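Local coordinates for protein AncCDT-1 (Synthetic construct, PDB 5T0W) that probably binds amino acids as a periplasmic-type solute-binding protein, here holding arginine between its two lobes, and is an ancestral precursor of cyclohexadienyl dehydratase, at residues A[110-115]-A[180-185]; A[136-141]-A[155-160]; A[106-111]-A[204-209]; A[124-129]-A[149-154]. One frame throughout, in Å; residues are numbered along the deposited sequence.

Contact 1 (A[110-115]-A[180-185]); sequences GQTILV and TDSPVA. With ARG (arginine), chain E.
Gln111 and Thr112 run antiparallel to Asp181 and Thr180: Thr112 N bonds Thr180 O at 2.8 Å, Thr180 N returns to Thr112 O at 3.0 Å, and Gln111 with Asp181 forms the adjoining non-hydrogen-bonded pair. One residue earlier, the carbonyl O of Gly110 is gripped twice from the same face of its plane, by Ser182 N at 2.6 Å and by Ser182 OG at 2.7 Å. Here strand 177-181 passes directly into helix 182-189, and Asp181, at the N-cap position, faces the arginine pocket of this family 3 solute-binding fold. Asp181 OD2 accepts the ligand amino N at 2.5 Å. Asp181 OD1 takes Gln111 NE2 at 3.2 Å, with amide and carboxylate planes 75° apart, while Ser144 holds Gln111 OE1. An alanine in place of Asp181 would probably leave the ligand's amino group without its carboxylate mate and Gln111 NE2 without this acceptor. Farther along the strand, Thr112 CG2 packs on Ala185 CB at 3.6 Å, and Leu114 CD1 meets the same methyl at 3.7 Å.

Contact 2 (A[136-141]-A[155-160]); sequences VAVQLG and AKIRTF. With ARG (arginine), chain E.
Val136 pairs with Ile157 at the start of a parallel ladder, its N giving to Lys156 O at 2.9 Å and its O accepting Arg158 N at 3.0 Å; its CB also faces Ile157 CD1. Next, Ala137 uses its backbone on the other side, bonding strand 177-181, while Ala137 CB approaches Phe160 CE2 obliquely at 3.5 Å. Val138 resumes the ladder: its N bonds Arg158 O, and its O accepts Phe160 N at 3.0 Å while lying at the edge of the Phe160 ring, near the ring plane. The Val138 and Ile157 side chains cross obliquely, CG2 to CG2 at 3.9 Å. The strands are the two ends of a beta-alpha-beta unit whose connecting helix 143-151 covers the face bearing Val138, Ile157 and Thr159; helix 163-171 lies against Phe160 on the other side. Gln139 ends the strand at the ligand. Its CG is anti to the backbone N (chi1 177°) and the chain beyond is extended; Gln139 OE1 accepts the bound arginine's NH2 at 2.8 Å, and Glu161 O holds NE2. Leu140 N then bonds Phe160 O at 2.8 Å, and Leu140 CB rests 4.0 Å from Thr159 CB.

Contact 3 (A[106-111]-A[204-209]); sequences YMTAGQ and FTHEPL
Tyr106 CG stands between its backbone N and carbonyl carbon (chi1 76°), and its ring lies with one face under Leu209 CB, which sits 4.3 Å from the ring centroid in a CH-pi contact. Met107 CG is anti to its backbone N (chi1 179°) and touches Leu209 CD1; the two side chains lie side by side. The backbones are antiparallel: Tyr106 N bonds Leu209 O at 2.9 Å, Leu209 N bonds Met107 O at 2.9 Å, and Ala109 and Glu207 exchange two bonds. Strands 107-115 and 207-213, paired in this way, are consistent with the two-stranded hinge that joins the lobes of periplasmic binding proteins. Phe211 stacks on Tyr106, whose OH makes weak hydrogen bonds to Asp49 and Gly89. An alanine in place of Tyr106 would probably leave Leu209 CB and the Phe211 ring without the aromatic surface they rest on. Farther along, the His206 ring lies flat against the glycine backbone, with Gly110 N 3.4 Å above its centre and Gly110 CA 3.9 Å from its centroid, while Thr108 CB comes in at its edge, in plane.

Contact 4 (A[124-129]-A[149-154]); sequences KSFEDL and KEFLPK
The turn that offers Phe126 and Leu129 to Leu152 is tied at its start by a 2.8 Å hydrogen bond from Lys124 N to Asp128 OD2, which is met from above the carboxylate plane. A second bond, Leu129 N to Phe126 O at 2.9 Å, closes the turn between the two hydrophobic residues. What crosses to 149-154 from there is apolar. Leu152 CG is anti to its own carbonyl carbon (chi1 -50°) and comes over one face of the Phe126 ring, 4.3 Å above the plane and offset toward the rim, and the two side chains cross at about a right angle. Of the two Leu152 methyls, CD1 reaches Phe126 CE1 at 3.9 Å, whereas CD2 lies 3.7 Å from Leu129 CB. Phe126 has a second neighbour in Phe151: the CB of that residue approaches Phe126 CE2 obliquely at 3.6 Å, and the Phe151 ring itself has Glu150 CB over the centre of one face. Beyond Leu152, Lys154 N is held by the side chain of Asn130. The Phe126 side chain is about 13 Å from the bound arginine. Phe126 and Leu129 thus lie between Ile113 of strand 107-115, which touches both, and the end of helix 143-151. That helix is the connection of the beta-alpha-beta unit 135-139/143-151/156-160, and its C-terminal end packs here on the loop leading into the unit's first strand.

Contacts 1, 2 and 3 lie on one mixed sheet. Contact 3 joins strand 107-115 to strand 207-213, contact 1 pairs the same strand with 177-181, and contact 2 sits beyond on 135-139 and 156-160. Contacts 1 and 3 share Gly110 and Gln111, their centres about 11 Å apart; the centre of contact 2 is about 13 Å from that of contact 1 and about 19 Å from that of contact 3. Along the chain, contacts 2 and 4 have alternating segments and are nested inside the loop closed by contact 1. Contact 4 touches contact 1 through Ile113 and contact 2 through Ala155 and Ile157. Contacts 1 and 2 both hold the arginine, one at its amino group and the other at its guanidinium, while contact 3 probably forms part of the hinge between the lobes.

Contact 1 (A[110-115]-A[180-185])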
loop_
_atom_site.group_PDB
_atom_site.type_symbol
_atom_site.label_atom_id
_atom_site.label_comp_id
_atom_site.label_asym_id
_atom_site.label_seq_id
_atom_site.Cartn_x
_atom_site.Cartn_y
_atom_site.Cartn_z
ATOM N N GLY A 110 -9.979 0.951 -2.984
ATOM C CA GLY A 110 -10.874 -0.181 -2.914
ATOM C C GLY A 110 -10.136 -1.410 -3.387
ATOM O O GLY A 110 -8.979 -1.329 -3.799
ATOM N N GLN A 111 -10.805 -2.558 -3.271
ATOM C CA GLN A 111 -10.232 -3.841 -3.650
ATOM C C GLN A 111 -10.676 -4.061 -5.062
ATOM O O GLN A 111 -11.844 -3.929 -5.357
ATOM C CB GLN A 111 -10.735 -4.969 -2.728
ATOM C CG GLN A 111 -10.214 -4.892 -1.313
ATOM C CD GLN A 111 -8.719 -4.772 -1.331
ATOM O OE1 GLN A 111 -8.033 -5.650 -1.856
ATOM N NE2 GLN A 111 -8.185 -3.692 -0.769
ATOM N N THR A 112 -9.741 -4.469 -5.916
ATOM C CA THR A 112 -10.033 -4.824 -7.308
ATOM C C THR A 112 -9.518 -6.225 -7.662
ATOM O O THR A 112 -8.519 -6.682 -7.135
ATOM C CB THR A 112 -9.392 -3.800 -8.210
ATOM O OG1 THR A 112 -9.898 -2.520 -7.836
ATOM C CG2 THR A 112 -9.695 -4.069 -9.655
ATOM N N ILE A 113 -10.262 -6.909 -8.526
ATOM C CA ILE A 113 -9.908 -8.237 -9.022
ATOM C C ILE A 113 -9.300 -8.094 -10.400
ATOM O O ILE A 113 -9.827 -7.404 -11.249
ATOM C CB ILE A 113 -11.146 -9.145 -9.165
ATOM C CG1 ILE A 113 -11.885 -9.289 -7.841
ATOM C CG2 ILE A 113 -10.745 -10.515 -9.695
ATOM C CD1 ILE A 113 -13.312 -9.742 -7.997
ATOM N N LEU A 114 -8.215 -8.804 -10.621
ATOM C CA LEU A 114 -7.522 -8.812 -11.888
ATOM C C LEU A 114 -7.576 -10.221 -12.442
ATOM O O LEU A 114 -7.339 -11.162 -11.703
ATOM C CB LEU A 114 -6.077 -8.429 -11.637
ATOM C CG LEU A 114 -5.422 -7.415 -12.558
ATOM C CD1 LEU A 114 -6.133 -6.081 -12.416
ATOM C CD2 LEU A 114 -3.958 -7.254 -12.171
ATOM N N VAL A 115 -7.906 -10.352 -13.726
ATOM C CA VAL A 115 -7.922 -11.652 -14.420
ATOM C C VAL A 115 -7.321 -11.595 -15.841
ATOM O O VAL A 115 -7.075 -10.516 -16.376
ATOM C CB VAL A 115 -9.348 -12.235 -14.512
ATOM C CG1 VAL A 115 -9.897 -12.512 -13.124
ATOM C CG2 VAL A 115 -10.271 -11.311 -15.272
ATOM N N THR A 180 -6.062 -6.952 -5.363
ATOM C CA THR A 180 -5.109 -5.963 -4.925
ATOM C C THR A 180 -5.820 -4.606 -4.807
ATOM O O THR A 180 -6.984 -4.472 -5.213
ATOM C CB THR A 180 -3.926 -5.923 -5.898
ATOM O OG1 THR A 180 -2.841 -5.224 -5.303
ATOM C CG2 THR A 180 -4.282 -5.205 -7.193
ATOM N N ASP A 181 -5.144 -3.585 -4.282
ATOM C CA ASP A 181 -5.722 -2.249 -4.200
ATOM C C ASP A 181 -6.063 -1.737 -5.583
ATOM O O ASP A 181 -5.278 -1.922 -6.524
ATOM C CB ASP A 181 -4.768 -1.275 -3.494
ATOM C CG ASP A 181 -4.666 -1.516 -1.974
ATOM O OD1 ASP A 181 -5.426 -2.317 -1.423
ATOM O OD2 ASP A 181 -3.867 -0.828 -1.317
ATOM N N SER A 182 -7.188 -1.021 -5.706
ATOM C CA SER A 182 -7.617 -0.517 -7.027
ATOM C C SER A 182 -6.513 0.184 -7.806
ATOM O O SER A 182 -6.339 -0.088 -8.996
ATOM C CB SER A 182 -8.780 0.479 -6.968
ATOM O OG SER A 182 -9.643 0.345 -5.861
ATOM N N PRO A 183 -5.785 1.108 -7.182
ATOM C CA PRO A 183 -4.790 1.846 -7.976
ATOM C C PRO A 183 -3.633 0.975 -8.442
ATOM O O PRO A 183 -3.010 1.258 -9.454
ATOM C CB PRO A 183 -4.308 2.945 -7.022
ATOM C CG PRO A 183 -5.302 2.976 -5.910
ATOM C CD PRO A 183 -5.822 1.569 -5.794
ATOM N N VAL A 184 -3.357 -0.095 -7.701
ATOM C CA VAL A 184 -2.308 -1.037 -8.122
ATOM C C VAL A 184 -2.806 -1.886 -9.283
ATOM O O VAL A 184 -2.094 -2.092 -10.254
ATOM C CB VAL A 184 -1.858 -1.942 -6.971
ATOM C CG1 VAL A 184 -0.861 -2.969 -7.447
ATOM C CG2 VAL A 184 -1.268 -1.096 -5.861
ATOM N N ALA A 185 -4.050 -2.344 -9.181
ATOM C CA ALA A 185 -4.685 -3.136 -10.225
ATOM C C ALA A 185 -4.720 -2.380 -11.533
ATOM O O ALA A 185 -4.436 -2.942 -12.602
ATOM C CB ALA A 185 -6.105 -3.492 -9.804
HETATM N N ARG E . -3.354 -1.327 1.114
HETATM C CA ARG E . -3.107 -2.739 1.437
HETATM C C ARG E . -2.787 -2.820 2.882
HETATM O O ARG E . -2.838 -3.926 3.421
HETATM C CB ARG E . -1.944 -3.271 0.653
HETATM C CG ARG E . -0.663 -2.593 1.042
HETATM C CD ARG E . 0.552 -3.291 0.435
HETATM N NE ARG E . 1.643 -2.340 0.294
HETATM C CZ ARG E . 2.865 -2.669 -0.093
HETATM N NH1 ARG E . 3.806 -1.726 -0.224
HETATM N NH2 ARG E . 3.145 -3.938 -0.361
HETATM O OXT ARG E . -2.459 -1.791 3.505
#

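Contact 2 (A[136-141]-A[155-160])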
loop_
_atom_site.group_PDB
_atom_site.type_symbol
_atom_site.label_atom_id
_atom_site.label_comp_id
_atom_site.label_asym_id
_atom_site.label_seq_id
_atom_site.Cartn_x
_atom_site.Cartn_y
_atom_site.Cartn_z
ATOM N N VAL A 136 -6.928 -17.989 -6.192
ATOM C CA VAL A 136 -6.722 -16.544 -6.181
ATOM C C VAL A 136 -5.456 -16.145 -5.466
ATOM O O VAL A 136 -5.222 -16.622 -4.370
ATOM C CB VAL A 136 -7.895 -15.910 -5.363
ATOM C CG1 VAL A 136 -7.727 -14.412 -5.187
ATOM C CG2 VAL A 136 -9.249 -16.286 -5.969
ATOM N N ALA A 137 -4.684 -15.237 -6.062
ATOM C CA ALA A 137 -3.401 -14.808 -5.529
ATOM C C ALA A 137 -3.500 -13.438 -4.880
ATOM O O ALA A 137 -4.225 -12.567 -5.350
ATOM C CB ALA A 137 -2.341 -14.760 -6.626
ATOM N N VAL A 138 -2.748 -13.254 -3.796
ATOM C CA VAL A 138 -2.714 -12.007 -3.074
ATOM C C VAL A 138 -1.373 -11.823 -2.417
ATOM O O VAL A 138 -0.644 -12.806 -2.174
ATOM C CB VAL A 138 -3.778 -11.971 -1.956
ATOM C CG1 VAL A 138 -5.193 -12.005 -2.521
ATOM C CG2 VAL A 138 -3.573 -13.093 -0.960
ATOM N N GLN A 139 -1.074 -10.584 -2.040
ATOM C CA GLN A 139 0.121 -10.320 -1.265
ATOM C C GLN A 139 -0.089 -10.681 0.207
ATOM O O GLN A 139 -1.080 -10.306 0.794
ATOM C CB GLN A 139 0.548 -8.882 -1.400
ATOM C CG GLN A 139 1.776 -8.529 -0.540
ATOM C CD GLN A 139 2.339 -7.153 -0.835
ATOM O OE1 GLN A 139 1.601 -6.176 -1.088
ATOM N NE2 GLN A 139 3.648 -7.055 -0.819
ATOM N N LEU A 140 0.845 -11.415 0.785
ATOM C CA LEU A 140 0.737 -11.881 2.160
ATOM C C LEU A 140 0.697 -10.721 3.142
ATOM O O LEU A 140 1.465 -9.771 3.030
ATOM C CB LEU A 140 1.933 -12.782 2.505
ATOM C CG LEU A 140 2.005 -13.244 3.999
ATOM C CD1 LEU A 140 0.894 -14.200 4.442
ATOM C CD2 LEU A 140 3.376 -13.833 4.273
ATOM N N GLY A 141 -0.237 -10.791 4.086
ATOM C CA GLY A 141 -0.393 -9.742 5.094
ATOM C C GLY A 141 -1.058 -8.430 4.645
ATOM O O GLY A 141 -0.847 -7.411 5.278
ATOM N N ALA A 155 -12.693 -20.720 -1.946
ATOM C CA ALA A 155 -11.609 -20.697 -2.929
ATOM C C ALA A 155 -10.300 -21.089 -2.311
ATOM O O ALA A 155 -10.178 -21.160 -1.088
ATOM C CB ALA A 155 -11.487 -19.319 -3.576
ATOM N N LYS A 156 -9.310 -21.326 -3.169
ATOM C CA LYS A 156 -7.940 -21.556 -2.732
ATOM C C LYS A 156 -7.153 -20.239 -2.792
ATOM O O LYS A 156 -6.837 -19.754 -3.847
ATOM C CB LYS A 156 -7.264 -22.611 -3.597
ATOM C CG LYS A 156 -7.832 -23.994 -3.393
ATOM C CD LYS A 156 -7.289 -24.982 -4.425
ATOM C CE LYS A 156 -7.769 -26.399 -4.160
ATOM N NZ LYS A 156 -7.392 -27.302 -5.283
ATOM N N ILE A 157 -6.806 -19.708 -1.635
ATOM C CA ILE A 157 -6.019 -18.506 -1.557
ATOM C C ILE A 157 -4.532 -18.872 -1.514
ATOM O O ILE A 157 -4.109 -19.675 -0.680
ATOM C CB ILE A 157 -6.368 -17.695 -0.315
ATOM C CG1 ILE A 157 -7.884 -17.553 -0.169
ATOM C CG2 ILE A 157 -5.701 -16.336 -0.373
ATOM C CD1 ILE A 157 -8.552 -16.891 -1.341
ATOM N N ARG A 158 -3.756 -18.294 -2.423
ATOM C CA ARG A 158 -2.317 -18.460 -2.458
ATOM C C ARG A 158 -1.641 -17.092 -2.226
ATOM O O ARG A 158 -1.978 -16.099 -2.842
ATOM C CB ARG A 158 -1.892 -19.060 -3.795
ATOM C CG ARG A 158 -2.298 -20.497 -4.045
ATOM C CD ARG A 158 -1.170 -21.510 -3.831
ATOM N NE ARG A 158 -1.290 -22.612 -4.804
ATOM C CZ ARG A 158 -0.961 -22.514 -6.099
ATOM N NH1 ARG A 158 -0.485 -21.361 -6.594
ATOM N NH2 ARG A 158 -1.119 -23.560 -6.902
ATOM N N THR A 159 -0.707 -17.053 -1.291
ATOM C CA THR A 159 -0.129 -15.814 -0.846
ATOM C C THR A 159 1.285 -15.679 -1.360
ATOM O O THR A 159 1.964 -16.662 -1.613
ATOM C CB THR A 159 -0.111 -15.744 0.687
ATOM O OG1 THR A 159 0.786 -16.727 1.207
ATOM C CG2 THR A 159 -1.498 -15.990 1.253
ATOM N N PHE A 160 1.735 -14.443 -1.488
ATOM C CA PHE A 160 3.048 -14.138 -2.029
ATOM C C PHE A 160 3.680 -12.959 -1.272
ATOM O O PHE A 160 2.984 -12.034 -0.873
ATOM C CB PHE A 160 2.905 -13.817 -3.513
ATOM C CG PHE A 160 2.381 -14.963 -4.307
ATOM C CD1 PHE A 160 3.255 -15.940 -4.770
ATOM C CD2 PHE A 160 1.033 -15.110 -4.548
ATOM C CE1 PHE A 160 2.777 -17.028 -5.476
ATOM C CE2 PHE A 160 0.548 -16.199 -5.236
ATOM C CZ PHE A 160 1.410 -17.148 -5.711
HETATM N N ARG E . -3.354 -1.327 1.114
HETATM C CA ARG E . -3.107 -2.739 1.437
HETATM C C ARG E . -2.787 -2.820 2.882
HETATM O O ARG E . -2.838 -3.926 3.421
HETATM C CB ARG E . -1.944 -3.271 0.653
HETATM C CG ARG E . -0.663 -2.593 1.042
HETATM C CD ARG E . 0.552 -3.291 0.435
HETATM N NE ARG E . 1.643 -2.340 0.294
HETATM C CZ ARG E . 2.865 -2.669 -0.093
HETATM N NH1 ARG E . 3.806 -1.726 -0.224
HETATM N NH2 ARG E . 3.145 -3.938 -0.361
HETATM O OXT ARG E . -2.459 -1.791 3.505
#

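Contact 3 (A[106-111]-A[204-209])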
loop_
_atom_site.group_PDB
_atom_site.type_symbol
_atom_site.label_atom_id
_atom_site.label_comp_id
_atom_site.label_asym_id
_atom_site.label_seq_id
_atom_site.Cartn_x
_atom_site.Cartn_y
_atom_site.Cartn_z
ATOM N N TYR A 106 -4.498 9.822 3.860
ATOM C CA TYR A 106 -3.797 10.527 2.789
ATOM C C TYR A 106 -4.261 10.123 1.382
ATOM O O TYR A 106 -3.684 10.600 0.399
ATOM C CB TYR A 106 -2.272 10.431 2.923
ATOM C CG TYR A 106 -1.597 9.107 2.531
ATOM C CD1 TYR A 106 -1.079 8.898 1.254
ATOM C CD2 TYR A 106 -1.370 8.112 3.482
ATOM C CE1 TYR A 106 -0.431 7.715 0.917
ATOM C CE2 TYR A 106 -0.730 6.943 3.153
ATOM C CZ TYR A 106 -0.251 6.745 1.872
ATOM O OH TYR A 106 0.423 5.576 1.569
ATOM N N MET A 107 -5.310 9.286 1.293
ATOM C CA MET A 107 -5.650 8.559 0.060
ATOM C C MET A 107 -6.802 7.593 0.371
ATOM O O MET A 107 -7.021 7.270 1.544
ATOM C CB MET A 107 -4.406 7.756 -0.408
ATOM C CG MET A 107 -4.557 6.913 -1.652
ATOM S SD MET A 107 -4.522 7.897 -3.117
ATOM C CE MET A 107 -5.484 6.837 -4.247
ATOM N N THR A 108 -7.509 7.120 -0.660
ATOM C CA THR A 108 -8.452 6.010 -0.530
ATOM C C THR A 108 -8.268 4.961 -1.636
ATOM O O THR A 108 -7.989 5.325 -2.776
ATOM C CB THR A 108 -9.923 6.437 -0.597
ATOM O OG1 THR A 108 -10.187 7.027 -1.873
ATOM C CG2 THR A 108 -10.246 7.422 0.521
ATOM N N ALA A 109 -8.471 3.673 -1.287
ATOM C CA ALA A 109 -8.332 2.522 -2.203
ATOM C C ALA A 109 -9.389 1.474 -1.914
ATOM O O ALA A 109 -9.654 1.143 -0.765
ATOM C CB ALA A 109 -6.970 1.882 -2.049
ATOM N N GLY A 110 -9.979 0.951 -2.984
ATOM C CA GLY A 110 -10.874 -0.181 -2.914
ATOM C C GLY A 110 -10.136 -1.410 -3.387
ATOM O O GLY A 110 -8.979 -1.329 -3.799
ATOM N N GLN A 111 -10.805 -2.558 -3.271
ATOM C CA GLN A 111 -10.232 -3.841 -3.650
ATOM C C GLN A 111 -10.676 -4.061 -5.062
ATOM O O GLN A 111 -11.844 -3.929 -5.357
ATOM C CB GLN A 111 -10.735 -4.969 -2.728
ATOM C CG GLN A 111 -10.214 -4.892 -1.313
ATOM C CD GLN A 111 -8.719 -4.772 -1.331
ATOM O OE1 GLN A 111 -8.033 -5.650 -1.856
ATOM N NE2 GLN A 111 -8.185 -3.692 -0.769
ATOM N N PHE A 204 -18.120 -2.979 -2.834
ATOM C CA PHE A 204 -18.362 -3.520 -1.492
ATOM C C PHE A 204 -17.725 -2.639 -0.404
ATOM O O PHE A 204 -18.369 -2.434 0.644
ATOM C CB PHE A 204 -17.914 -5.009 -1.378
ATOM C CG PHE A 204 -18.828 -5.964 -2.105
ATOM C CD1 PHE A 204 -20.081 -6.249 -1.601
ATOM C CD2 PHE A 204 -18.451 -6.533 -3.328
ATOM C CE1 PHE A 204 -20.946 -7.100 -2.284
ATOM C CE2 PHE A 204 -19.307 -7.381 -4.019
ATOM C CZ PHE A 204 -20.558 -7.668 -3.494
ATOM N N THR A 205 -16.513 -2.106 -0.657
ATOM C CA THR A 205 -15.796 -1.245 0.330
ATOM C C THR A 205 -14.487 -0.444 -0.013
ATOM O O THR A 205 -13.466 -1.058 -0.311
ATOM C CB THR A 205 -15.512 -2.081 1.576
ATOM O OG1 THR A 205 -16.747 -2.296 2.276
ATOM C CG2 THR A 205 -14.521 -1.367 2.467
ATOM N N HIS A 206 -14.507 0.906 0.113
ATOM C CA HIS A 206 -13.293 1.745 0.022
ATOM C C HIS A 206 -12.783 2.000 1.393
ATOM O O HIS A 206 -13.551 1.952 2.370
ATOM C CB HIS A 206 -13.531 3.120 -0.632
ATOM C CG HIS A 206 -13.154 3.150 -2.073
ATOM N ND1 HIS A 206 -12.086 3.880 -2.564
ATOM C CD2 HIS A 206 -13.650 2.452 -3.119
ATOM C CE1 HIS A 206 -11.962 3.646 -3.860
ATOM N NE2 HIS A 206 -12.900 2.789 -4.223
ATOM N N GLU A 207 -11.489 2.243 1.502
ATOM C CA GLU A 207 -10.897 2.500 2.821
ATOM C C GLU A 207 -9.740 3.509 2.737
ATOM O O GLU A 207 -9.021 3.521 1.738
ATOM C CB GLU A 207 -10.393 1.163 3.371
ATOM C CG GLU A 207 -11.483 0.183 3.778
ATOM C CD GLU A 207 -12.230 0.579 5.056
ATOM O OE1 GLU A 207 -11.653 1.255 5.936
ATOM O OE2 GLU A 207 -13.415 0.186 5.209
ATOM N N PRO A 208 -9.558 4.332 3.791
ATOM C CA PRO A 208 -8.472 5.304 3.840
ATOM C C PRO A 208 -7.119 4.638 4.035
ATOM O O PRO A 208 -7.010 3.648 4.749
ATOM C CB PRO A 208 -8.798 6.126 5.081
ATOM C CG PRO A 208 -9.412 5.138 5.997
ATOM C CD PRO A 208 -10.192 4.201 5.111
ATOM N N LEU A 209 -6.104 5.176 3.373
ATOM C CA LEU A 209 -4.715 4.828 3.662
ATOM C C LEU A 209 -4.181 5.877 4.612
ATOM O O LEU A 209 -4.622 7.041 4.588
ATOM C CB LEU A 209 -3.893 4.835 2.389
ATOM C CG LEU A 209 -4.472 4.111 1.185
ATOM C CD1 LEU A 209 -3.514 4.144 0.007
ATOM C CD2 LEU A 209 -4.786 2.664 1.532
#

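Contact 4 (A[124-129]-A[149-154])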
loop_
_atom_site.group_PDB
_atom_site.type_symbol
_atom_site.label_atom_id
_atom_site.label_comp_id
_atom_site.label_asym_id
_atom_site.label_seq_id
_atom_site.Cartn_x
_atom_site.Cartn_y
_atom_site.Cartn_z
ATOM N N LYS A 124 -18.114 -12.251 -13.131
ATOM C CA LYS A 124 -18.885 -11.029 -12.949
ATOM C C LYS A 124 -18.434 -10.262 -11.701
ATOM O O LYS A 124 -18.318 -9.048 -11.747
ATOM C CB LYS A 124 -20.393 -11.347 -12.867
ATOM N N SER A 125 -18.225 -10.968 -10.584
ATOM C CA SER A 125 -17.992 -10.329 -9.268
ATOM C C SER A 125 -17.152 -11.188 -8.315
ATOM O O SER A 125 -16.715 -12.260 -8.673
ATOM C CB SER A 125 -19.343 -9.999 -8.592
ATOM O OG SER A 125 -19.917 -11.151 -7.983
ATOM N N PHE A 126 -16.981 -10.703 -7.087
ATOM C CA PHE A 126 -16.328 -11.455 -6.008
ATOM C C PHE A 126 -16.983 -12.809 -5.815
ATOM O O PHE A 126 -16.314 -13.809 -5.700
ATOM C CB PHE A 126 -16.483 -10.728 -4.672
ATOM C CG PHE A 126 -15.239 -10.421 -3.941
ATOM C CD1 PHE A 126 -13.959 -10.629 -4.440
ATOM C CD2 PHE A 126 -15.390 -9.975 -2.640
ATOM C CE1 PHE A 126 -12.868 -10.345 -3.636
ATOM C CE2 PHE A 126 -14.306 -9.686 -1.836
ATOM C CZ PHE A 126 -13.038 -9.879 -2.339
ATOM N N GLU A 127 -18.307 -12.823 -5.733
ATOM C CA GLU A 127 -19.049 -14.065 -5.555
ATOM C C GLU A 127 -18.641 -15.143 -6.571
ATOM O O GLU A 127 -18.579 -16.319 -6.225
ATOM C CB GLU A 127 -20.577 -13.810 -5.572
ATOM C CG GLU A 127 -21.228 -14.011 -4.198
ATOM C CD GLU A 127 -20.620 -15.188 -3.413
ATOM O OE1 GLU A 127 -20.091 -14.965 -2.276
ATOM O OE2 GLU A 127 -20.630 -16.330 -3.954
ATOM N N ASP A 128 -18.391 -14.748 -7.812
ATOM C CA ASP A 128 -18.026 -15.701 -8.857
ATOM C C ASP A 128 -16.676 -16.391 -8.593
ATOM O O ASP A 128 -16.377 -17.404 -9.225
ATOM C CB ASP A 128 -18.022 -15.025 -10.237
ATOM C CG ASP A 128 -19.404 -14.633 -10.694
ATOM O OD1 ASP A 128 -20.355 -14.663 -9.879
ATOM O OD2 ASP A 128 -19.551 -14.280 -11.881
ATOM N N LEU A 129 -15.861 -15.822 -7.710
ATOM C CA LEU A 129 -14.579 -16.391 -7.341
ATOM C C LEU A 129 -14.666 -17.323 -6.131
ATOM O O LEU A 129 -13.720 -18.042 -5.852
ATOM C CB LEU A 129 -13.558 -15.285 -7.022
ATOM C CG LEU A 129 -12.930 -14.517 -8.194
ATOM C CD1 LEU A 129 -12.033 -13.367 -7.778
ATOM C CD2 LEU A 129 -12.147 -15.435 -9.117
ATOM N N LYS A 149 -10.001 -13.967 2.179
ATOM C CA LYS A 149 -10.204 -15.051 3.119
ATOM C C LYS A 149 -11.604 -15.013 3.750
ATOM O O LYS A 149 -12.260 -16.052 3.861
ATOM C CB LYS A 149 -9.092 -15.101 4.145
ATOM C CG LYS A 149 -7.785 -15.620 3.590
ATOM C CD LYS A 149 -6.764 -15.872 4.693
ATOM C CE LYS A 149 -5.546 -16.652 4.171
ATOM N NZ LYS A 149 -4.568 -16.957 5.247
ATOM N N GLU A 150 -12.097 -13.807 4.019
ATOM C CA GLU A 150 -13.427 -13.606 4.543
ATOM C C GLU A 150 -14.501 -13.883 3.468
ATOM O O GLU A 150 -15.450 -14.624 3.721
ATOM C CB GLU A 150 -13.548 -12.181 5.114
ATOM C CG GLU A 150 -14.547 -12.032 6.253
ATOM C CD GLU A 150 -14.503 -10.659 6.899
ATOM O OE1 GLU A 150 -15.540 -10.200 7.425
ATOM O OE2 GLU A 150 -13.430 -10.037 6.872
ATOM N N PHE A 151 -14.341 -13.310 2.274
ATOM C CA PHE A 151 -15.419 -13.277 1.266
ATOM C C PHE A 151 -15.305 -14.332 0.157
ATOM O O PHE A 151 -16.144 -14.383 -0.753
ATOM C CB PHE A 151 -15.512 -11.833 0.737
ATOM C CG PHE A 151 -15.676 -10.829 1.865
ATOM C CD1 PHE A 151 -16.769 -10.933 2.730
ATOM C CD2 PHE A 151 -14.707 -9.844 2.126
ATOM C CE1 PHE A 151 -16.924 -10.066 3.802
ATOM C CE2 PHE A 151 -14.867 -8.971 3.194
ATOM C CZ PHE A 151 -15.979 -9.084 4.033
ATOM N N LEU A 152 -14.245 -15.140 0.207
ATOM C CA LEU A 152 -14.051 -16.231 -0.761
ATOM C C LEU A 152 -13.557 -17.496 -0.062
ATOM O O LEU A 152 -12.494 -18.003 -0.400
ATOM C CB LEU A 152 -13.047 -15.814 -1.845
ATOM C CG LEU A 152 -13.236 -14.488 -2.571
ATOM C CD1 LEU A 152 -11.994 -14.167 -3.396
ATOM C CD2 LEU A 152 -14.461 -14.537 -3.462
ATOM N N PRO A 153 -14.318 -18.001 0.919
ATOM C CA PRO A 153 -13.791 -19.034 1.812
ATOM C C PRO A 153 -13.758 -20.401 1.146
ATOM O O PRO A 153 -12.945 -21.235 1.529
ATOM C CB PRO A 153 -14.787 -19.037 2.985
ATOM C CG PRO A 153 -16.054 -18.514 2.411
ATOM C CD PRO A 153 -15.629 -17.511 1.368
ATOM N N LYS A 154 -14.606 -20.614 0.146
ATOM C CA LYS A 154 -14.502 -21.835 -0.675
ATOM C C LYS A 154 -13.264 -21.871 -1.600
ATOM O O LYS A 154 -12.844 -22.958 -2.007
ATOM C CB LYS A 154 -15.739 -22.093 -1.533
ATOM C CG LYS A 154 -16.964 -22.443 -0.742
ATOM C CD LYS A 154 -18.086 -22.692 -1.711
ATOM C CE LYS A 154 -19.442 -22.650 -1.055
ATOM N NZ LYS A 154 -20.432 -23.084 -2.082
#